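Local structure of beta-fructofuranosidase (Arthrobacter, 3WPU) at residues Pro406-Ala420 with Ser433-Arg446. The protein belongs to the levansucrase/invertase family of the beta-fructosidase clan, strand-rich proteins whose characteristic fold is a five-bladed beta-propeller. Numbering follows the deposited sequence.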
loop_
_atom_site.group_PDB
_atom_site.type_symbol
_atom_site.label_atom_id
_atom_site.label_comp_id
_atom_site.label_asym_id
_atom_site.label_seq_id
_atom_site.Cartn_x
_atom_site.Cartn_y
_atom_site.Cartn_z
ATOM N N PRO A 406 -11.466 -9.125 -12.976
ATOM C CA PRO A 406 -11.305 -10.164 -11.965
ATOM C C PRO A 406 -12.519 -11.088 -11.803
ATOM O O PRO A 406 -12.373 -12.173 -11.270
ATOM C CB PRO A 406 -11.060 -9.390 -10.665
ATOM C CG PRO A 406 -10.833 -7.990 -11.056
ATOM C CD PRO A 406 -11.149 -7.771 -12.475
ATOM N N PHE A 407 -13.691 -10.630 -12.258
ATOM C CA PHE A 407 -14.920 -11.403 -12.212
ATOM C C PHE A 407 -15.257 -11.992 -13.581
ATOM O O PHE A 407 -16.251 -12.692 -13.717
ATOM C CB PHE A 407 -16.087 -10.548 -11.698
ATOM C CG PHE A 407 -16.203 -9.217 -12.371
ATOM C CD1 PHE A 407 -16.822 -9.093 -13.614
ATOM C CD2 PHE A 407 -15.656 -8.085 -11.779
ATOM C CE1 PHE A 407 -16.912 -7.861 -14.241
ATOM C CE2 PHE A 407 -15.738 -6.853 -12.408
ATOM C CZ PHE A 407 -16.363 -6.735 -13.636
ATOM N N ALA A 408 -14.404 -11.745 -14.575
ATOM C CA ALA A 408 -14.649 -12.206 -15.957
ATOM C C ALA A 408 -13.330 -12.201 -16.742
ATOM O O ALA A 408 -13.057 -11.265 -17.504
ATOM C CB ALA A 408 -15.692 -11.312 -16.625
ATOM N N PRO A 409 -12.479 -13.222 -16.509
ATOM C CA PRO A 409 -11.190 -13.245 -17.182
ATOM C C PRO A 409 -11.323 -13.332 -18.688
ATOM O O PRO A 409 -12.230 -13.998 -19.190
ATOM C CB PRO A 409 -10.514 -14.504 -16.630
ATOM C CG PRO A 409 -11.169 -14.745 -15.328
ATOM C CD PRO A 409 -12.576 -14.269 -15.475
ATOM N N ASP A 410 -10.434 -12.659 -19.399
ATOM C CA ASP A 410 -10.395 -12.766 -20.859
ATOM C C ASP A 410 -9.867 -14.136 -21.303
ATOM O O ASP A 410 -8.889 -14.657 -20.794
ATOM C CB ASP A 410 -9.529 -11.666 -21.465
ATOM C CG ASP A 410 -9.597 -11.639 -22.990
ATOM O OD1 ASP A 410 -10.450 -10.906 -23.540
ATOM O OD2 ASP A 410 -8.763 -12.305 -23.626
ATOM N N PHE A 411 -10.535 -14.704 -22.304
ATOM C CA PHE A 411 -10.131 -15.972 -22.884
ATOM C C PHE A 411 -8.628 -16.157 -23.190
ATOM O O PHE A 411 -8.094 -17.246 -23.030
ATOM C CB PHE A 411 -10.932 -16.178 -24.185
ATOM C CG PHE A 411 -10.749 -17.529 -24.793
ATOM C CD1 PHE A 411 -9.753 -17.759 -25.736
ATOM C CD2 PHE A 411 -11.573 -18.579 -24.415
ATOM C CE1 PHE A 411 -9.582 -19.015 -26.296
ATOM C CE2 PHE A 411 -11.409 -19.832 -24.971
ATOM C CZ PHE A 411 -10.409 -20.050 -25.907
ATOM N N ASN A 412 -7.937 -15.095 -23.618
ATOM C CA ASN A 412 -6.549 -15.192 -24.053
ATOM C C ASN A 412 -5.528 -14.600 -23.057
ATOM O O ASN A 412 -4.353 -14.447 -23.378
ATOM C CB ASN A 412 -6.381 -14.477 -25.392
ATOM C CG ASN A 412 -7.030 -15.232 -26.539
ATOM O OD1 ASN A 412 -7.950 -14.729 -27.177
ATOM N ND2 ASN A 412 -6.553 -16.429 -26.792
ATOM N N GLN A 413 -5.996 -14.275 -21.867
ATOM C CA GLN A 413 -5.151 -13.536 -20.912
ATOM C C GLN A 413 -4.434 -14.501 -19.964
ATOM O O GLN A 413 -4.882 -15.645 -19.753
ATOM C CB GLN A 413 -6.011 -12.515 -20.172
ATOM C CG GLN A 413 -5.216 -11.477 -19.390
ATOM C CD GLN A 413 -4.044 -10.952 -20.191
ATOM O OE1 GLN A 413 -2.891 -11.325 -19.946
ATOM N NE2 GLN A 413 -4.335 -10.130 -21.186
ATOM N N HIS A 414 -3.310 -14.073 -19.389
ATOM C CA HIS A 414 -2.563 -14.885 -18.436
ATOM C C HIS A 414 -3.449 -15.088 -17.198
ATOM O O HIS A 414 -4.065 -14.142 -16.719
ATOM C CB HIS A 414 -1.232 -14.206 -18.047
ATOM C CG HIS A 414 -0.302 -15.103 -17.284
ATOM N ND1 HIS A 414 -0.568 -15.540 -16.005
ATOM C CD2 HIS A 414 0.874 -15.676 -17.629
ATOM C CE1 HIS A 414 0.404 -16.327 -15.589
ATOM N NE2 HIS A 414 1.300 -16.417 -16.552
ATOM N N PRO A 415 -3.544 -16.330 -16.681
ATOM C CA PRO A 415 -4.446 -16.577 -15.530
ATOM C C PRO A 415 -4.013 -15.979 -14.184
ATOM O O PRO A 415 -4.748 -16.035 -13.209
ATOM C CB PRO A 415 -4.509 -18.111 -15.449
ATOM C CG PRO A 415 -3.296 -18.591 -16.161
ATOM C CD PRO A 415 -3.022 -17.591 -17.252
ATOM N N GLY A 416 -2.853 -15.356 -14.177
ATOM C CA GLY A 416 -2.342 -14.595 -13.020
ATOM C C GLY A 416 -2.477 -13.098 -13.163
ATOM O O GLY A 416 -1.933 -12.348 -12.342
ATOM N N HIS A 417 -3.178 -12.627 -14.187
ATOM C CA HIS A 417 -3.340 -11.192 -14.469
ATOM C C HIS A 417 -3.862 -10.415 -13.264
ATOM O O HIS A 417 -3.477 -9.260 -13.077
ATOM C CB HIS A 417 -4.322 -11.032 -15.629
ATOM C CG HIS A 417 -4.349 -9.687 -16.271
ATOM N ND1 HIS A 417 -5.218 -8.694 -15.879
ATOM C CD2 HIS A 417 -3.710 -9.218 -17.367
ATOM C CE1 HIS A 417 -5.080 -7.649 -16.682
ATOM N NE2 HIS A 417 -4.171 -7.946 -17.592
ATOM N N PHE A 418 -4.694 -11.038 -12.442
ATOM C CA PHE A 418 -5.251 -10.409 -11.246
ATOM C C PHE A 418 -4.838 -11.121 -9.958
ATOM O O PHE A 418 -5.540 -11.047 -8.945
ATOM C CB PHE A 418 -6.772 -10.366 -11.344
ATOM C CG PHE A 418 -7.289 -9.645 -12.564
ATOM C CD1 PHE A 418 -7.126 -8.264 -12.692
ATOM C CD2 PHE A 418 -7.956 -10.329 -13.572
ATOM C CE1 PHE A 418 -7.623 -7.583 -13.793
ATOM C CE2 PHE A 418 -8.450 -9.643 -14.681
ATOM C CZ PHE A 418 -8.265 -8.278 -14.800
ATOM N N GLN A 419 -3.701 -11.814 -9.978
ATOM C CA GLN A 419 -3.313 -12.681 -8.865
ATOM C C GLN A 419 -3.002 -11.932 -7.596
ATOM O O GLN A 419 -2.993 -12.526 -6.524
ATOM C CB GLN A 419 -2.103 -13.562 -9.220
ATOM C CG GLN A 419 -0.807 -12.773 -9.386
ATOM C CD GLN A 419 0.383 -13.655 -9.704
ATOM O OE1 GLN A 419 0.243 -14.773 -10.214
ATOM N NE2 GLN A 419 1.561 -13.174 -9.369
ATOM N N ALA A 420 -2.676 -10.646 -7.739
ATOM C CA ALA A 420 -2.182 -9.848 -6.627
ATOM C C ALA A 420 -2.624 -8.396 -6.783
ATOM O O ALA A 420 -2.659 -7.853 -7.897
ATOM C CB ALA A 420 -0.660 -9.935 -6.572
ATOM N N SER A 433 0.974 -8.894 -0.647
ATOM C CA SER A 433 -0.149 -8.483 -1.488
ATOM C C SER A 433 -1.302 -9.451 -1.220
ATOM O O SER A 433 -1.055 -10.492 -0.631
ATOM C CB SER A 433 0.247 -8.567 -2.970
ATOM O OG SER A 433 0.634 -9.875 -3.366
ATOM N N PHE A 434 -2.516 -9.096 -1.640
ATOM C CA PHE A 434 -3.651 -10.021 -1.520
ATOM C C PHE A 434 -4.011 -10.545 -2.875
ATOM O O PHE A 434 -3.848 -9.893 -3.899
ATOM C CB PHE A 434 -4.857 -9.354 -0.829
ATOM C CG PHE A 434 -5.728 -8.530 -1.749
ATOM C CD1 PHE A 434 -6.758 -9.095 -2.478
ATOM C CD2 PHE A 434 -5.494 -7.177 -1.934
ATOM C CE1 PHE A 434 -7.547 -8.327 -3.330
ATOM C CE2 PHE A 434 -6.266 -6.401 -2.783
ATOM C CZ PHE A 434 -7.288 -6.979 -3.510
ATOM N N ILE A 435 -4.633 -11.718 -2.865
ATOM C CA ILE A 435 -5.089 -12.364 -4.096
ATOM C C ILE A 435 -6.496 -11.923 -4.487
ATOM O O ILE A 435 -7.432 -11.974 -3.664
ATOM C CB ILE A 435 -5.121 -13.888 -3.894
ATOM C CG1 ILE A 435 -3.719 -14.430 -3.608
ATOM C CG2 ILE A 435 -5.701 -14.568 -5.133
ATOM C CD1 ILE A 435 -3.666 -15.893 -3.218
ATOM N N ASP A 436 -6.661 -11.493 -5.733
ATOM C CA ASP A 436 -7.968 -11.049 -6.174
ATOM C C ASP A 436 -8.573 -12.207 -6.943
ATOM O O ASP A 436 -9.527 -12.831 -6.459
ATOM C CB ASP A 436 -7.902 -9.771 -7.001
ATOM C CG ASP A 436 -9.281 -9.186 -7.282
ATOM O OD1 ASP A 436 -10.305 -9.858 -7.045
ATOM O OD2 ASP A 436 -9.334 -8.059 -7.778
ATOM N N THR A 437 -8.002 -12.521 -8.105
ATOM C CA THR A 437 -8.464 -13.681 -8.894
ATOM C C THR A 437 -7.283 -14.480 -9.442
ATOM O O THR A 437 -6.299 -13.897 -9.847
ATOM C CB THR A 437 -9.306 -13.215 -10.078
ATOM O OG1 THR A 437 -10.430 -12.511 -9.587
ATOM C CG2 THR A 437 -9.797 -14.409 -10.980
ATOM N N ILE A 438 -7.409 -15.807 -9.504
ATOM C CA ILE A 438 -6.452 -16.635 -10.225
ATOM C C ILE A 438 -7.267 -17.614 -11.043
ATOM O O ILE A 438 -8.173 -18.232 -10.506
ATOM C CB ILE A 438 -5.497 -17.417 -9.304
ATOM C CG1 ILE A 438 -4.660 -16.431 -8.475
ATOM C CG2 ILE A 438 -4.584 -18.312 -10.123
ATOM C CD1 ILE A 438 -3.775 -17.082 -7.429
ATOM N N GLY A 439 -6.959 -17.689 -12.327
ATOM C CA GLY A 439 -7.616 -18.678 -13.194
ATOM C C GLY A 439 -8.025 -18.144 -14.541
ATOM O O GLY A 439 -7.862 -16.970 -14.855
ATOM N N THR A 440 -8.572 -19.050 -15.354
ATOM C CA THR A 440 -8.973 -18.730 -16.704
ATOM C C THR A 440 -10.469 -18.445 -16.715
ATOM O O THR A 440 -11.140 -18.582 -15.684
ATOM C CB THR A 440 -8.643 -19.905 -17.648
ATOM O OG1 THR A 440 -9.134 -21.115 -17.069
ATOM C CG2 THR A 440 -7.159 -20.042 -17.827
ATOM N N HIS A 441 -10.988 -18.057 -17.881
ATOM C CA HIS A 441 -12.373 -17.604 -18.032
ATOM C C HIS A 441 -13.409 -18.619 -17.510
ATOM O O HIS A 441 -14.431 -18.226 -16.950
ATOM C CB HIS A 441 -12.648 -17.282 -19.504
ATOM C CG HIS A 441 -12.626 -18.486 -20.389
ATOM N ND1 HIS A 441 -13.776 -19.098 -20.836
ATOM C CD2 HIS A 441 -11.596 -19.222 -20.867
ATOM C CE1 HIS A 441 -13.456 -20.149 -21.570
ATOM N NE2 HIS A 441 -12.140 -20.251 -21.600
ATOM N N ASP A 442 -13.132 -19.904 -17.682
ATOM C CA ASP A 442 -14.047 -20.978 -17.259
ATOM C C ASP A 442 -13.601 -21.705 -15.979
ATOM O O ASP A 442 -14.186 -22.714 -15.587
ATOM C CB ASP A 442 -14.210 -21.997 -18.392
ATOM C CG ASP A 442 -12.889 -22.604 -18.833
ATOM O OD1 ASP A 442 -11.805 -22.095 -18.440
ATOM O OD2 ASP A 442 -12.931 -23.594 -19.599
ATOM N N ASP A 443 -12.577 -21.188 -15.307
ATOM C CA ASP A 443 -11.964 -21.911 -14.205
ATOM C C ASP A 443 -11.129 -20.947 -13.372
ATOM O O ASP A 443 -9.892 -21.005 -13.385
ATOM C CB ASP A 443 -11.084 -23.043 -14.726
ATOM C CG ASP A 443 -10.371 -23.794 -13.620
ATOM O OD1 ASP A 443 -10.929 -23.947 -12.523
ATOM O OD2 ASP A 443 -9.224 -24.224 -13.854
ATOM N N PHE A 444 -11.827 -20.075 -12.657
ATOM C CA PHE A 444 -11.146 -19.104 -11.805
ATOM C C PHE A 444 -11.712 -19.091 -10.411
ATOM O O PHE A 444 -12.831 -19.551 -10.172
ATOM C CB PHE A 444 -11.180 -17.703 -12.426
ATOM C CG PHE A 444 -12.552 -17.063 -12.475
ATOM C CD1 PHE A 444 -12.989 -16.211 -11.450
ATOM C CD2 PHE A 444 -13.395 -17.259 -13.577
ATOM C CE1 PHE A 444 -14.226 -15.597 -11.517
ATOM C CE2 PHE A 444 -14.636 -16.657 -13.643
ATOM C CZ PHE A 444 -15.056 -15.820 -12.621
ATOM N N VAL A 445 -10.939 -18.531 -9.477
ATOM C CA VAL A 445 -11.347 -18.445 -8.102
ATOM C C VAL A 445 -10.942 -17.081 -7.581
ATOM O O VAL A 445 -9.965 -16.500 -8.077
ATOM C CB VAL A 445 -10.688 -19.524 -7.209
ATOM C CG1 VAL A 445 -11.234 -20.905 -7.567
ATOM C CG2 VAL A 445 -9.183 -19.515 -7.303
ATOM N N ARG A 446 -11.725 -16.593 -6.624
ATOM C CA ARG A 446 -11.405 -15.346 -5.916
ATOM C C ARG A 446 -10.623 -15.659 -4.667
ATOM O O ARG A 446 -10.820 -16.698 -4.027
ATOM C CB ARG A 446 -12.671 -14.577 -5.572
ATOM C CG ARG A 446 -13.592 -14.332 -6.757
ATOM C CD ARG A 446 -12.914 -13.704 -7.966
ATOM N NE ARG A 446 -12.568 -12.301 -7.737
ATOM C CZ ARG A 446 -13.414 -11.282 -7.901
ATOM N NH1 ARG A 446 -14.668 -11.505 -8.260
ATOM N NH2 ARG A 446 -13.004 -10.021 -7.708
HETATM O O HOH W 1 -8.844 -17.198 -19.648
HETATM O O HOH W 2 -6.989 -16.299 -18.004
HETATM O O HOH W 3 -5.876 -13.641 -12.473
#
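Thr-437 ties the two segments together twice. Thr-437 OG1 donates to the carbonyl O of Pro-406 at 2.6 Å, because chi1 of -60° sets the hydroxyl beside its own backbone N and leaves CG2 to pack against the same carbonyl; a beta-branched threonine thus supplies both a bond and a methyl. Thr-437 N reaches Phe-418 O at 3.0 Å, nearly straight at the hydrogen (170°) but from above the carbonyl plane. Gly-439 N donates to Pro-415 O at 2.9 Å, only slightly tilted from the carbonyl plane, and glycine suits this corner, where a side chain would collide with the carbonyl oxygen of Ile-438. A water joins Pro-415 O, Phe-418 N and Thr-437 O, satisfying polar groups within this close-packed part.

Beside Pro-406, Arg-446 bends at chi2 and chi3, so that Arg-446 NH2 meets the syn lone pair of Asp-436 OD1 in a 2.8 Å salt bridge, while one guanidinium face lies against Pro-406 O. The rigid ring of Pro-409 sets CD over the face of Phe-444, a CH-pi contact 3.8 Å from the ring centroid.

Toward solvent the fit slackens: the exposed Phe-411 ring meets His-441 obliquely, planes at 44°, and a water links Asp-410 O to His-441 N.

Gln-419 extends to the loop at Pro-58 and Val-60, and Arg-446 NH1 forms a salt bridge with Asp-108. Loop 406-420, between strands 391-394 and 423-425, packs along the end of strand 430-434 and the beta-hairpin of strands 437-438 and 443-446, closed by the type I turn Thr-440 to Asp-443, in what is probably a beta-propeller, as in relatives.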